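Local coordinates for protein glucuronoarabinoxylan endo-1,4-beta-xylanase (Clostridium papyrosolvens, PDB 4FMV) that hydrolyses internal beta-1,4 linkages of xylan as a glycoside hydrolase family 30, subfamily 8 endoxylanase of altered substrate specificity, this chain forming its catalytic part, at residues Ser64-Glu69 against Asn122-Tyr127; Val83-Trp88 against Val133-Ile138; Asn242-Ser247 against Ile327-Ala332; Ser350-Ser355 against Gln375-Ser380. One frame throughout, in Å; residues are numbered along the deposited sequence.

Contact 1: Ser64-Glu69 against Asn122-Tyr127; sequences SKWSPE and NAYVKY
S67, whose CA lies 3.3 Å from the hydroxyl oxygen OH of Y127, grips the carbonyl of S64 twice. Its OG donates to S64 O at 2.5 Å, in the carbonyl plane, and its backbone N reaches the same oxygen at 3.0 Å, which ties the short 3-10 turn 64-66 to the first residues of helix 67-78.

The indole of W66 carries most of the contact. Y124 presents a ring edge to one face of the indole: its CD1 stands 3.3 Å above the plane, over the centre, and the six-membered ring of W66 and the phenol ring are inclined at 70°. This is a T-shaped pair, with 4.7 Å between centroids. With CG anti to the backbone N (chi1 -160°), the Y124 ring starts out on the side of the indole. Y127 meets W66 differently, its CE2 lying 3.5 Å from W66 CB, while its CD2 and the carbonyl of A123 come up to the indole rim near the ring plane. Further along the phenol, Y124 OH approaches E69 CB at 3.5 Å. The E69 carboxylate bends away to S23 OG, R49 N and N72 ND2, and W66 NE1 is held by E51 O.

The packing joins the 3-10 turn and the first residues of helix 67-78 to helix 114-130, both helices belonging to the outer layer of the (beta/alpha)8 barrel. F63 and I54 lie beside W66, while Y124 and E69 also touch L48 of strand 45-49.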
loop_
_atom_site.group_PDB
_atom_site.type_symbol
_atom_site.label_atom_id
_atom_site.label_comp_id
_atom_site.label_asym_id
_atom_site.label_seq_id
_atom_site.Cartn_x
_atom_site.Cartn_y
_atom_site.Cartn_z
ATOM N N SER A 64 8.482 -12.468 22.920
ATOM C CA SER A 64 7.208 -11.964 23.451
ATOM C C SER A 64 6.869 -10.547 22.971
ATOM O O SER A 64 5.701 -10.225 22.767
ATOM C CB SER A 64 7.146 -12.068 24.987
ATOM O OG SER A 64 8.140 -11.261 25.601
ATOM N N LYS A 65 7.874 -9.701 22.768
ATOM C CA LYS A 65 7.591 -8.313 22.399
ATOM C C LYS A 65 7.138 -8.184 20.954
ATOM O O LYS A 65 6.667 -7.112 20.513
ATOM C CB LYS A 65 8.787 -7.416 22.677
ATOM C CG LYS A 65 8.947 -7.134 24.166
ATOM C CD LYS A 65 9.825 -5.932 24.386
ATOM C CE LYS A 65 10.246 -5.800 25.837
ATOM N NZ LYS A 65 11.257 -4.706 25.928
ATOM N N TRP A 66 7.293 -9.285 20.227
ATOM C CA TRP A 66 6.805 -9.412 18.851
ATOM C C TRP A 66 5.423 -10.075 18.749
ATOM O O TRP A 66 4.855 -10.208 17.654
ATOM C CB TRP A 66 7.830 -10.201 18.046
ATOM C CG TRP A 66 9.105 -9.430 17.809
ATOM C CD1 TRP A 66 9.337 -8.124 18.109
ATOM C CD2 TRP A 66 10.308 -9.921 17.197
ATOM N NE1 TRP A 66 10.618 -7.762 17.717
ATOM C CE2 TRP A 66 11.231 -8.856 17.160
ATOM C CE3 TRP A 66 10.693 -11.160 16.680
ATOM C CZ2 TRP A 66 12.514 -8.992 16.629
ATOM C CZ3 TRP A 66 11.968 -11.292 16.148
ATOM C CH2 TRP A 66 12.866 -10.209 16.132
ATOM N N SER A 67 4.882 -10.506 19.888
ATOM C CA SER A 67 3.596 -11.190 19.912
ATOM C C SER A 67 2.373 -10.345 19.499
ATOM O O SER A 67 1.428 -10.889 18.935
ATOM C CB SER A 67 3.343 -11.902 21.254
ATOM O OG SER A 67 3.342 -10.979 22.316
ATOM N N PRO A 68 2.341 -9.050 19.864
ATOM C CA PRO A 68 1.196 -8.249 19.423
ATOM C C PRO A 68 1.071 -8.209 17.891
ATOM O O PRO A 68 -0.025 -8.334 17.361
ATOM C CB PRO A 68 1.509 -6.851 19.975
ATOM C CG PRO A 68 2.328 -7.123 21.215
ATOM C CD PRO A 68 3.210 -8.292 20.788
ATOM N N GLU A 69 2.180 -8.048 17.186
ATOM C CA GLU A 69 2.126 -7.969 15.741
ATOM C C GLU A 69 1.901 -9.350 15.126
ATOM O O GLU A 69 1.270 -9.466 14.085
ATOM C CB GLU A 69 3.380 -7.292 15.178
ATOM C CG GLU A 69 3.463 -5.773 15.439
ATOM C CD GLU A 69 2.553 -4.971 14.533
ATOM O OE1 GLU A 69 2.912 -3.815 14.195
ATOM O OE2 GLU A 69 1.469 -5.486 14.172
ATOM N N ASN A 122 16.092 -11.735 9.709
ATOM C CA ASN A 122 15.775 -13.148 9.522
ATOM C C ASN A 122 15.071 -13.743 10.740
ATOM O O ASN A 122 14.267 -14.647 10.615
ATOM C CB ASN A 122 17.035 -13.957 9.197
ATOM C CG ASN A 122 17.296 -14.049 7.714
ATOM O OD1 ASN A 122 16.376 -13.919 6.907
ATOM N ND2 ASN A 122 18.549 -14.283 7.342
ATOM N N ALA A 123 15.380 -13.244 11.928
ATOM C CA ALA A 123 14.764 -13.814 13.122
ATOM C C ALA A 123 13.277 -13.439 13.212
ATOM O O ALA A 123 12.453 -14.209 13.724
ATOM C CB ALA A 123 15.540 -13.396 14.397
ATOM N N TYR A 124 12.944 -12.252 12.719
ATOM C CA TYR A 124 11.550 -11.814 12.642
ATOM C C TYR A 124 10.778 -12.671 11.654
ATOM O O TYR A 124 9.697 -13.167 11.956
ATOM C CB TYR A 124 11.464 -10.346 12.232
ATOM C CG TYR A 124 10.136 -9.702 12.581
ATOM C CD1 TYR A 124 9.885 -9.249 13.872
ATOM C CD2 TYR A 124 9.135 -9.549 11.632
ATOM C CE1 TYR A 124 8.676 -8.646 14.209
ATOM C CE2 TYR A 124 7.907 -8.963 11.962
ATOM C CZ TYR A 124 7.690 -8.500 13.254
ATOM O OH TYR A 124 6.480 -7.908 13.611
ATOM N N VAL A 125 11.335 -12.851 10.470
ATOM C CA VAL A 125 10.751 -13.769 9.503
ATOM C C VAL A 125 10.531 -15.174 10.092
ATOM O O VAL A 125 9.481 -15.772 9.895
ATOM C CB VAL A 125 11.650 -13.859 8.269
ATOM C CG1 VAL A 125 11.068 -14.842 7.234
ATOM C CG2 VAL A 125 11.851 -12.458 7.675
ATOM N N LYS A 126 11.521 -15.707 10.807
ATOM C CA LYS A 126 11.410 -17.074 11.308
ATOM C C LYS A 126 10.387 -17.168 12.443
ATOM O O LYS A 126 9.599 -18.110 12.498
ATOM C CB LYS A 126 12.771 -17.648 11.715
ATOM C CG LYS A 126 12.709 -19.085 12.275
ATOM C CD LYS A 126 14.092 -19.508 12.786
ATOM C CE LYS A 126 14.165 -20.999 13.192
ATOM N NZ LYS A 126 13.316 -21.330 14.363
ATOM N N TYR A 127 10.377 -16.190 13.343
ATOM C CA TYR A 127 9.341 -16.147 14.383
ATOM C C TYR A 127 7.939 -16.178 13.769
ATOM O O TYR A 127 7.056 -16.928 14.208
ATOM C CB TYR A 127 9.503 -14.875 15.218
ATOM C CG TYR A 127 8.368 -14.606 16.172
ATOM C CD1 TYR A 127 8.090 -15.485 17.220
ATOM C CD2 TYR A 127 7.574 -13.462 16.046
ATOM C CE1 TYR A 127 7.056 -15.239 18.120
ATOM C CE2 TYR A 127 6.530 -13.211 16.947
ATOM C CZ TYR A 127 6.282 -14.103 17.977
ATOM O OH TYR A 127 5.249 -13.876 18.866
#

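Contact 2: Val83-Trp88 against Val133-Ile138; sequences VFASPW and VDLYAI
Two neighbouring parallel strands, 82-86 and 137-139, join through V83, A85, Y136 and A137. Y136 N donates to V83 O at 2.7 Å, with an N-H...O angle of 153° and the nitrogen almost in line with the C=O bond. The second rung is longer: A85 N reaches A137 O at 3.3 Å. That oxygen also receives F84 CA-H, and F84 CB lies 3.2 Å from it. Beyond this rung, I138 CA lies 3.5 Å from A85 O in a CA-H...O contact.

These strands belong to the wall of the (beta/alpha)8 barrel. A85 and I138 project from the same face, toward helix 114-130, where A85 meets Y124 and I138 meets L121 and V125. From the other face F84 makes an edge-to-face contact with W229.

At the beginning of the pair the packing is aliphatic. V83 CG1, anti to the backbone N (chi1 -176°), meets L135 CD2 at 3.8 Å, and V83 CG2 faces V133 CG1. L135 CD1 continues the apolar surface to A85 CB, 4.2 Å away. A water accepts from V83 N and donates to D134 O at 2.6 Å, bridging the two segments on the V83 N side, next to the direct bond made by V83 O.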
loop_
_atom_site.group_PDB
_atom_site.type_symbol
_atom_site.label_atom_id
_atom_site.label_comp_id
_atom_site.label_asym_id
_atom_site.label_seq_id
_atom_site.Cartn_x
_atom_site.Cartn_y
_atom_site.Cartn_z
ATOM N N VAL A 83 1.040 -10.220 4.417
ATOM C CA VAL A 83 1.578 -9.454 5.545
ATOM C C VAL A 83 3.020 -9.107 5.269
ATOM O O VAL A 83 3.797 -9.975 4.870
ATOM C CB VAL A 83 1.543 -10.286 6.876
ATOM C CG1 VAL A 83 2.020 -9.450 8.039
ATOM C CG2 VAL A 83 0.157 -10.835 7.143
ATOM N N PHE A 84 3.388 -7.849 5.476
ATOM C CA PHE A 84 4.797 -7.469 5.416
ATOM C C PHE A 84 5.169 -6.649 6.638
ATOM O O PHE A 84 4.290 -6.255 7.406
ATOM C CB PHE A 84 5.168 -6.759 4.108
ATOM C CG PHE A 84 4.673 -5.324 4.001
ATOM C CD1 PHE A 84 3.340 -5.049 3.703
ATOM C CD2 PHE A 84 5.553 -4.262 4.124
ATOM C CE1 PHE A 84 2.898 -3.740 3.556
ATOM C CE2 PHE A 84 5.130 -2.948 3.966
ATOM C CZ PHE A 84 3.791 -2.684 3.691
ATOM N N ALA A 85 6.470 -6.438 6.840
ATOM C CA ALA A 85 6.976 -5.779 8.047
ATOM C C ALA A 85 8.045 -4.746 7.716
ATOM O O ALA A 85 8.902 -5.009 6.861
ATOM C CB ALA A 85 7.550 -6.832 9.016
ATOM N N SER A 86 7.998 -3.583 8.380
ATOM C CA SER A 86 9.061 -2.565 8.238
ATOM C C SER A 86 9.619 -2.233 9.628
ATOM O O SER A 86 8.839 -2.103 10.595
ATOM C CB SER A 86 8.443 -1.273 7.685
ATOM O OG SER A 86 7.743 -1.465 6.456
ATOM N N PRO A 87 10.957 -2.139 9.753
ATOM C CA PRO A 87 11.698 -1.547 10.880
ATOM C C PRO A 87 11.856 -0.012 10.812
ATOM O O PRO A 87 12.223 0.504 9.739
ATOM C CB PRO A 87 13.055 -2.246 10.776
ATOM C CG PRO A 87 13.247 -2.439 9.202
ATOM C CD PRO A 87 11.836 -2.333 8.582
ATOM N N TRP A 88 11.637 0.698 11.919
ATOM C CA TRP A 88 12.119 2.073 12.092
ATOM C C TRP A 88 13.544 2.184 12.620
ATOM O O TRP A 88 14.236 3.151 12.339
ATOM C CB TRP A 88 11.200 2.896 12.996
ATOM C CG TRP A 88 9.950 3.437 12.376
ATOM C CD1 TRP A 88 9.545 4.757 12.345
ATOM C CD2 TRP A 88 8.891 2.677 11.768
ATOM N NE1 TRP A 88 8.298 4.848 11.745
ATOM C CE2 TRP A 88 7.886 3.595 11.381
ATOM C CE3 TRP A 88 8.708 1.317 11.507
ATOM C CZ2 TRP A 88 6.718 3.183 10.727
ATOM C CZ3 TRP A 88 7.551 0.913 10.878
ATOM C CH2 TRP A 88 6.562 1.849 10.501
ATOM N N VAL A 133 2.628 -17.710 10.162
ATOM C CA VAL A 133 2.473 -16.605 9.223
ATOM C C VAL A 133 3.684 -16.592 8.291
ATOM O O VAL A 133 4.826 -16.429 8.747
ATOM C CB VAL A 133 2.348 -15.249 9.982
ATOM C CG1 VAL A 133 2.420 -14.045 9.022
ATOM C CG2 VAL A 133 1.072 -15.229 10.810
ATOM N N ASP A 134 3.471 -16.771 6.994
ATOM C CA ASP A 134 4.608 -16.662 6.096
ATOM C C ASP A 134 4.633 -15.216 5.609
ATOM O O ASP A 134 3.796 -14.799 4.782
ATOM C CB ASP A 134 4.461 -17.643 4.920
ATOM C CG ASP A 134 4.612 -19.121 5.347
ATOM O OD1 ASP A 134 5.299 -19.390 6.359
ATOM O OD2 ASP A 134 4.051 -20.016 4.663
ATOM N N LEU A 135 5.609 -14.451 6.096
ATOM C CA LEU A 135 5.695 -13.035 5.738
ATOM C C LEU A 135 5.878 -12.894 4.244
ATOM O O LEU A 135 6.740 -13.561 3.667
ATOM C CB LEU A 135 6.896 -12.376 6.395
ATOM C CG LEU A 135 6.799 -11.743 7.766
ATOM C CD1 LEU A 135 8.083 -10.913 7.970
ATOM C CD2 LEU A 135 5.534 -10.899 7.908
ATOM N N TYR A 136 5.112 -12.000 3.626
ATOM C CA TYR A 136 5.247 -11.782 2.188
ATOM C C TYR A 136 6.573 -11.107 1.854
ATOM O O TYR A 136 7.237 -11.479 0.896
ATOM C CB TYR A 136 4.070 -10.953 1.631
ATOM C CG TYR A 136 4.019 -10.955 0.122
ATOM C CD1 TYR A 136 3.338 -11.946 -0.559
ATOM C CD2 TYR A 136 4.693 -9.988 -0.621
ATOM C CE1 TYR A 136 3.301 -11.978 -1.940
ATOM C CE2 TYR A 136 4.667 -10.012 -2.000
ATOM C CZ TYR A 136 3.966 -11.005 -2.648
ATOM O OH TYR A 136 3.938 -11.034 -4.008
ATOM N N ALA A 137 6.937 -10.089 2.633
ATOM C CA ALA A 137 8.171 -9.344 2.411
ATOM C C ALA A 137 8.597 -8.659 3.704
ATOM O O ALA A 137 7.781 -8.457 4.612
ATOM C CB ALA A 137 7.973 -8.279 1.302
ATOM N N ILE A 138 9.873 -8.295 3.782
ATOM C CA ILE A 138 10.382 -7.552 4.916
ATOM C C ILE A 138 11.255 -6.399 4.412
ATOM O O ILE A 138 12.019 -6.583 3.463
ATOM C CB ILE A 138 11.156 -8.477 5.889
ATOM C CG1 ILE A 138 11.395 -7.764 7.236
ATOM C CG2 ILE A 138 12.467 -8.996 5.235
ATOM C CD1 ILE A 138 11.729 -8.745 8.392
HETATM O O HOH W 1 1.994 -13.109 4.129
#

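Contact 3: Asn242-Ser247 against Ile327-Ala332; sequences NIMNMS and INTGTA
Bent at chi2 (-63°), the M244 side chain carries its sulfur to T329, while I327, with CG1 anti to the carbonyl carbon (chi1 -59°), faces S247. The contact joins helix 240-255 of the (beta/alpha)8 barrel to the end of strand 321-328, in the beta structure that flanks the barrel in family 30 enzymes. Immediately after that strand the chain turns in an Asx turn headed by N328.

M244 SD lies over the turn's backbone, 3.8 Å from T329 CA and at a similar distance from N328 O, with T329 CG2 at 4.0 Å. One helical turn later, I327 CD1 packs on the S247 carbonyl, 3.3 Å from its O, and both CD1 and CG2 approach S247 CB. The hydroxyl of S247 is turned back into its own helix: S247 OG donates to I243 O at 2.9 Å, and S247 N reaches this oxygen from the opposite face of the carbonyl plane. I381 of strand 380-387 touches both S247 and I327.

The N328 side chain spans the turn. G330 N donates to N328 OD1 from above the carboxamide plane, and N328 ND2, which also bonds L376 O, reaches A332 O at 3.1 Å, in its own amide plane.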
loop_
_atom_site.group_PDB
_atom_site.type_symbol
_atom_site.label_atom_id
_atom_site.label_comp_id
_atom_site.label_asym_id
_atom_site.label_seq_id
_atom_site.Cartn_x
_atom_site.Cartn_y
_atom_site.Cartn_z
ATOM N N ASN A 242 -10.455 15.983 2.242
ATOM C CA ASN A 242 -9.550 14.843 2.437
ATOM C C ASN A 242 -10.071 13.517 1.898
ATOM O O ASN A 242 -9.292 12.691 1.460
ATOM C CB ASN A 242 -9.141 14.698 3.900
ATOM C CG ASN A 242 -8.040 15.670 4.277
ATOM O OD1 ASN A 242 -7.104 15.880 3.503
ATOM N ND2 ASN A 242 -8.155 16.287 5.450
ATOM N N ILE A 243 -11.385 13.316 1.950
ATOM C CA ILE A 243 -12.008 12.196 1.271
ATOM C C ILE A 243 -11.645 12.247 -0.226
ATOM O O ILE A 243 -11.267 11.237 -0.813
ATOM C CB ILE A 243 -13.558 12.199 1.469
ATOM C CG1 ILE A 243 -13.905 12.045 2.958
ATOM C CG2 ILE A 243 -14.201 11.062 0.706
ATOM C CD1 ILE A 243 -13.125 10.952 3.649
ATOM N N MET A 244 -11.770 13.426 -0.841
ATOM C CA MET A 244 -11.421 13.589 -2.260
ATOM C C MET A 244 -9.911 13.523 -2.514
ATOM O O MET A 244 -9.460 12.921 -3.492
ATOM C CB MET A 244 -11.970 14.907 -2.795
ATOM C CG MET A 244 -13.497 14.969 -2.819
ATOM S SD MET A 244 -14.150 13.726 -3.944
ATOM C CE MET A 244 -14.635 12.403 -2.831
ATOM N N ASN A 245 -9.129 14.150 -1.640
ATOM C CA ASN A 245 -7.681 14.078 -1.759
ATOM C C ASN A 245 -7.213 12.644 -1.746
ATOM O O ASN A 245 -6.322 12.281 -2.502
ATOM C CB ASN A 245 -6.998 14.812 -0.614
ATOM C CG ASN A 245 -7.068 16.304 -0.772
ATOM O OD1 ASN A 245 -7.180 16.815 -1.886
ATOM N ND2 ASN A 245 -7.000 17.019 0.347
ATOM N N MET A 246 -7.808 11.845 -0.861
ATOM C CA MET A 246 -7.407 10.443 -0.690
ATOM C C MET A 246 -7.900 9.582 -1.849
ATOM O O MET A 246 -7.141 8.780 -2.370
ATOM C CB MET A 246 -7.884 9.873 0.654
ATOM C CG MET A 246 -7.613 8.386 0.846
ATOM S SD MET A 246 -8.218 7.765 2.442
ATOM C CE MET A 246 -7.888 6.009 2.244
ATOM N N SER A 247 -9.156 9.773 -2.256
ATOM C CA SER A 247 -9.714 9.073 -3.429
ATOM C C SER A 247 -8.800 9.305 -4.618
ATOM O O SER A 247 -8.361 8.360 -5.271
ATOM C CB SER A 247 -11.115 9.602 -3.770
ATOM O OG SER A 247 -12.085 9.238 -2.780
ATOM N N ILE A 327 -14.301 8.646 -9.705
ATOM C CA ILE A 327 -14.272 9.676 -8.679
ATOM C C ILE A 327 -14.757 10.989 -9.277
ATOM O O ILE A 327 -14.287 11.380 -10.331
ATOM C CB ILE A 327 -12.835 9.887 -8.155
ATOM C CG1 ILE A 327 -12.276 8.583 -7.570
ATOM C CG2 ILE A 327 -12.803 11.024 -7.112
ATOM C CD1 ILE A 327 -10.761 8.500 -7.534
ATOM N N ASN A 328 -15.727 11.646 -8.636
ATOM C CA ASN A 328 -16.133 12.988 -9.067
ATOM C C ASN A 328 -15.805 14.002 -7.972
ATOM O O ASN A 328 -16.506 14.062 -6.961
ATOM C CB ASN A 328 -17.637 13.006 -9.378
ATOM C CG ASN A 328 -18.172 14.404 -9.640
ATOM O OD1 ASN A 328 -17.416 15.325 -9.971
ATOM N ND2 ASN A 328 -19.495 14.568 -9.510
ATOM N N THR A 329 -14.776 14.826 -8.190
ATOM C CA THR A 329 -14.332 15.788 -7.171
ATOM C C THR A 329 -15.073 17.110 -7.326
ATOM O O THR A 329 -14.859 18.050 -6.548
ATOM C CB THR A 329 -12.804 16.074 -7.234
ATOM O OG1 THR A 329 -12.487 16.750 -8.462
ATOM C CG2 THR A 329 -11.995 14.790 -7.165
ATOM N N GLY A 330 -15.933 17.185 -8.339
ATOM C CA GLY A 330 -16.798 18.340 -8.550
ATOM C C GLY A 330 -17.887 18.511 -7.492
ATOM O O GLY A 330 -18.273 17.561 -6.785
ATOM N N THR A 331 -18.399 19.730 -7.385
ATOM C CA THR A 331 -19.417 20.030 -6.384
ATOM C C THR A 331 -20.827 19.802 -6.908
ATOM O O THR A 331 -21.803 20.110 -6.228
ATOM C CB THR A 331 -19.301 21.487 -5.895
ATOM O OG1 THR A 331 -19.565 22.367 -6.992
ATOM C CG2 THR A 331 -17.907 21.755 -5.359
ATOM N N ALA A 332 -20.933 19.298 -8.134
ATOM C CA ALA A 332 -22.225 18.935 -8.695
ATOM C C ALA A 332 -22.174 17.528 -9.279
ATOM O O ALA A 332 -21.154 17.113 -9.843
ATOM C CB ALA A 332 -22.640 19.931 -9.751
#

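Contact 4: Ser350-Ser355 against Gln375-Ser380; sequences SYVTDS and QLPAQS
Two waters, rather than direct bonds, make the polar link between D354-S355 and A378-Q379. The first donates to both D354 OD2, at 2.6 Å, and A378 O, at 2.7 Å. The second accepts from S355 N at 2.9 Å and donates to Q379 O at 2.7 Å. Around them the segments meet by van der Waals contact. D354 CB lies 3.6 Å from Q379 O and also packs on S380 CB; the carboxylate forms a salt bridge through OD2 to R357 NH2. That positive partner and the water would together be expected to stabilise its negative charge.

Back along the strand from D354, S380 CA-H points to T353 O, with 3.4 Å between CA and O. V352 CG2 then packs on S380 CB at 4.1 Å and, more loosely, on P377 CG.

The turn 377-380 that presents these groups contains a G1 beta bulge: Q379 and S380 both face N328, and Q379 has the left-handed backbone (phi 44°) expected at its first position. S380 OG draws the turn together by donating to P377 O at 2.7 Å, from above the carbonyl plane.

Strands 347-353 and 380-387 run antiparallel here, paired by backbone bonds of Y351 with T383 and T353 with I381. T353 leans on Y285 and V286 of helix 282-291, and Q379 on T240 and M244 of helix 240-255, so this corner of the flanking beta structure rests against two barrel helices.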
loop_
_atom_site.group_PDB
_atom_site.type_symbol
_atom_site.label_atom_id
_atom_site.label_comp_id
_atom_site.label_asym_id
_atom_site.label_seq_id
_atom_site.Cartn_x
_atom_site.Cartn_y
_atom_site.Cartn_z
ATOM N N SER A 350 -23.290 -0.888 -7.880
ATOM C CA SER A 350 -22.413 0.201 -7.509
ATOM C C SER A 350 -22.358 0.357 -6.003
ATOM O O SER A 350 -23.253 -0.083 -5.283
ATOM C CB SER A 350 -22.896 1.498 -8.131
ATOM O OG SER A 350 -24.114 1.898 -7.551
ATOM N N TYR A 351 -21.295 0.981 -5.538
ATOM C CA TYR A 351 -21.101 1.228 -4.121
ATOM C C TYR A 351 -20.496 2.605 -4.060
ATOM O O TYR A 351 -19.553 2.887 -4.821
ATOM C CB TYR A 351 -20.127 0.208 -3.530
ATOM C CG TYR A 351 -20.602 -1.221 -3.645
ATOM C CD1 TYR A 351 -21.415 -1.781 -2.667
ATOM C CD2 TYR A 351 -20.253 -2.004 -4.737
ATOM C CE1 TYR A 351 -21.863 -3.080 -2.765
ATOM C CE2 TYR A 351 -20.698 -3.317 -4.843
ATOM C CZ TYR A 351 -21.508 -3.842 -3.855
ATOM O OH TYR A 351 -21.944 -5.143 -3.936
ATOM N N VAL A 352 -21.003 3.459 -3.167
ATOM C CA VAL A 352 -20.580 4.857 -3.186
ATOM C C VAL A 352 -20.145 5.356 -1.829
ATOM O O VAL A 352 -20.760 5.029 -0.819
ATOM C CB VAL A 352 -21.689 5.788 -3.766
ATOM C CG1 VAL A 352 -22.916 5.763 -2.893
ATOM C CG2 VAL A 352 -21.177 7.237 -3.918
ATOM N N THR A 353 -19.075 6.143 -1.809
ATOM C CA THR A 353 -18.657 6.849 -0.603
ATOM C C THR A 353 -18.641 8.358 -0.881
ATOM O O THR A 353 -18.033 8.822 -1.849
ATOM C CB THR A 353 -17.280 6.388 -0.118
ATOM O OG1 THR A 353 -17.335 5.007 0.289
ATOM C CG2 THR A 353 -16.814 7.235 1.067
ATOM N N ASP A 354 -19.336 9.107 -0.041
ATOM C CA ASP A 354 -19.383 10.566 -0.131
ATOM C C ASP A 354 -19.673 11.124 1.275
ATOM O O ASP A 354 -19.498 10.400 2.268
ATOM C CB ASP A 354 -20.366 11.064 -1.213
ATOM C CG ASP A 354 -21.817 10.949 -0.801
ATOM O OD1 ASP A 354 -22.095 10.297 0.223
ATOM O OD2 ASP A 354 -22.684 11.507 -1.515
ATOM N N SER A 355 -20.023 12.407 1.374
ATOM C CA SER A 355 -20.264 13.020 2.673
ATOM C C SER A 355 -21.264 12.249 3.549
ATOM O O SER A 355 -21.111 12.231 4.761
ATOM C CB SER A 355 -20.694 14.488 2.537
ATOM O OG SER A 355 -22.001 14.597 1.999
ATOM N N GLN A 375 -25.003 8.242 -12.832
ATOM C CA GLN A 375 -24.825 9.512 -12.139
ATOM C C GLN A 375 -23.686 9.373 -11.138
ATOM O O GLN A 375 -23.700 8.473 -10.317
ATOM C CB GLN A 375 -26.094 9.869 -11.366
ATOM C CG GLN A 375 -27.278 10.196 -12.260
ATOM C CD GLN A 375 -27.045 11.463 -13.052
ATOM O OE1 GLN A 375 -26.943 11.426 -14.282
ATOM N NE2 GLN A 375 -26.938 12.599 -12.347
ATOM N N LEU A 376 -22.703 10.261 -11.204
ATOM C CA LEU A 376 -21.660 10.313 -10.179
ATOM C C LEU A 376 -21.952 11.499 -9.254
ATOM O O LEU A 376 -21.884 12.655 -9.687
ATOM C CB LEU A 376 -20.282 10.488 -10.819
ATOM C CG LEU A 376 -19.893 9.524 -11.938
ATOM C CD1 LEU A 376 -18.515 9.899 -12.496
ATOM C CD2 LEU A 376 -19.931 8.070 -11.433
ATOM N N PRO A 377 -22.302 11.222 -7.985
ATOM C CA PRO A 377 -22.627 12.318 -7.067
ATOM C C PRO A 377 -21.463 13.303 -6.890
ATOM O O PRO A 377 -20.297 12.939 -7.115
ATOM C CB PRO A 377 -22.926 11.592 -5.754
ATOM C CG PRO A 377 -23.412 10.216 -6.193
ATOM C CD PRO A 377 -22.524 9.896 -7.370
ATOM N N ALA A 378 -21.782 14.538 -6.504
ATOM C CA ALA A 378 -20.765 15.534 -6.180
ATOM C C ALA A 378 -19.805 14.968 -5.155
ATOM O O ALA A 378 -20.227 14.286 -4.236
ATOM C CB ALA A 378 -21.416 16.819 -5.631
ATOM N N GLN A 379 -18.515 15.240 -5.326
ATOM C CA GLN A 379 -17.502 14.873 -4.345
ATOM C C GLN A 379 -17.688 13.439 -3.797
ATOM O O GLN A 379 -17.883 13.224 -2.603
ATOM C CB GLN A 379 -17.477 15.925 -3.223
ATOM C CG GLN A 379 -17.062 17.313 -3.721
ATOM C CD GLN A 379 -17.192 18.393 -2.651
ATOM O OE1 GLN A 379 -18.278 18.639 -2.123
ATOM N NE2 GLN A 379 -16.073 19.024 -2.311
ATOM N N SER A 380 -17.568 12.464 -4.690
ATOM C CA SER A 380 -17.898 11.089 -4.379
ATOM C C SER A 380 -16.929 10.185 -5.108
ATOM O O SER A 380 -16.344 10.564 -6.143
ATOM C CB SER A 380 -19.308 10.776 -4.882
ATOM O OG SER A 380 -19.293 10.617 -6.296
HETATM O O HOH W 2 -22.435 13.722 -2.768
HETATM O O HOH W 3 -19.387 14.312 -0.672
#

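From the N terminus, contact 1 closes the loop from helix 67-78 to helix 114-130, and contact 2 the loop from strand 82-86 to strand 137-139. Their segments alternate along the chain, so the loops cross: each helix precedes the strand paired in contact 2, and V125 CG2 packs on L135 CD1. Contact 3 follows in series, bringing strand 321-328 back to helix 240-255, and contact 4 closes a short loop within the flanking beta structure. Contacts 3 and 4 adjoin, with probable backbone hydrogen bonds from N328 N to S380 O and from Q379 N to G330 O. Centres of contacts 1 and 4 are about 41 Å apart, on opposite sides of the chain's centre.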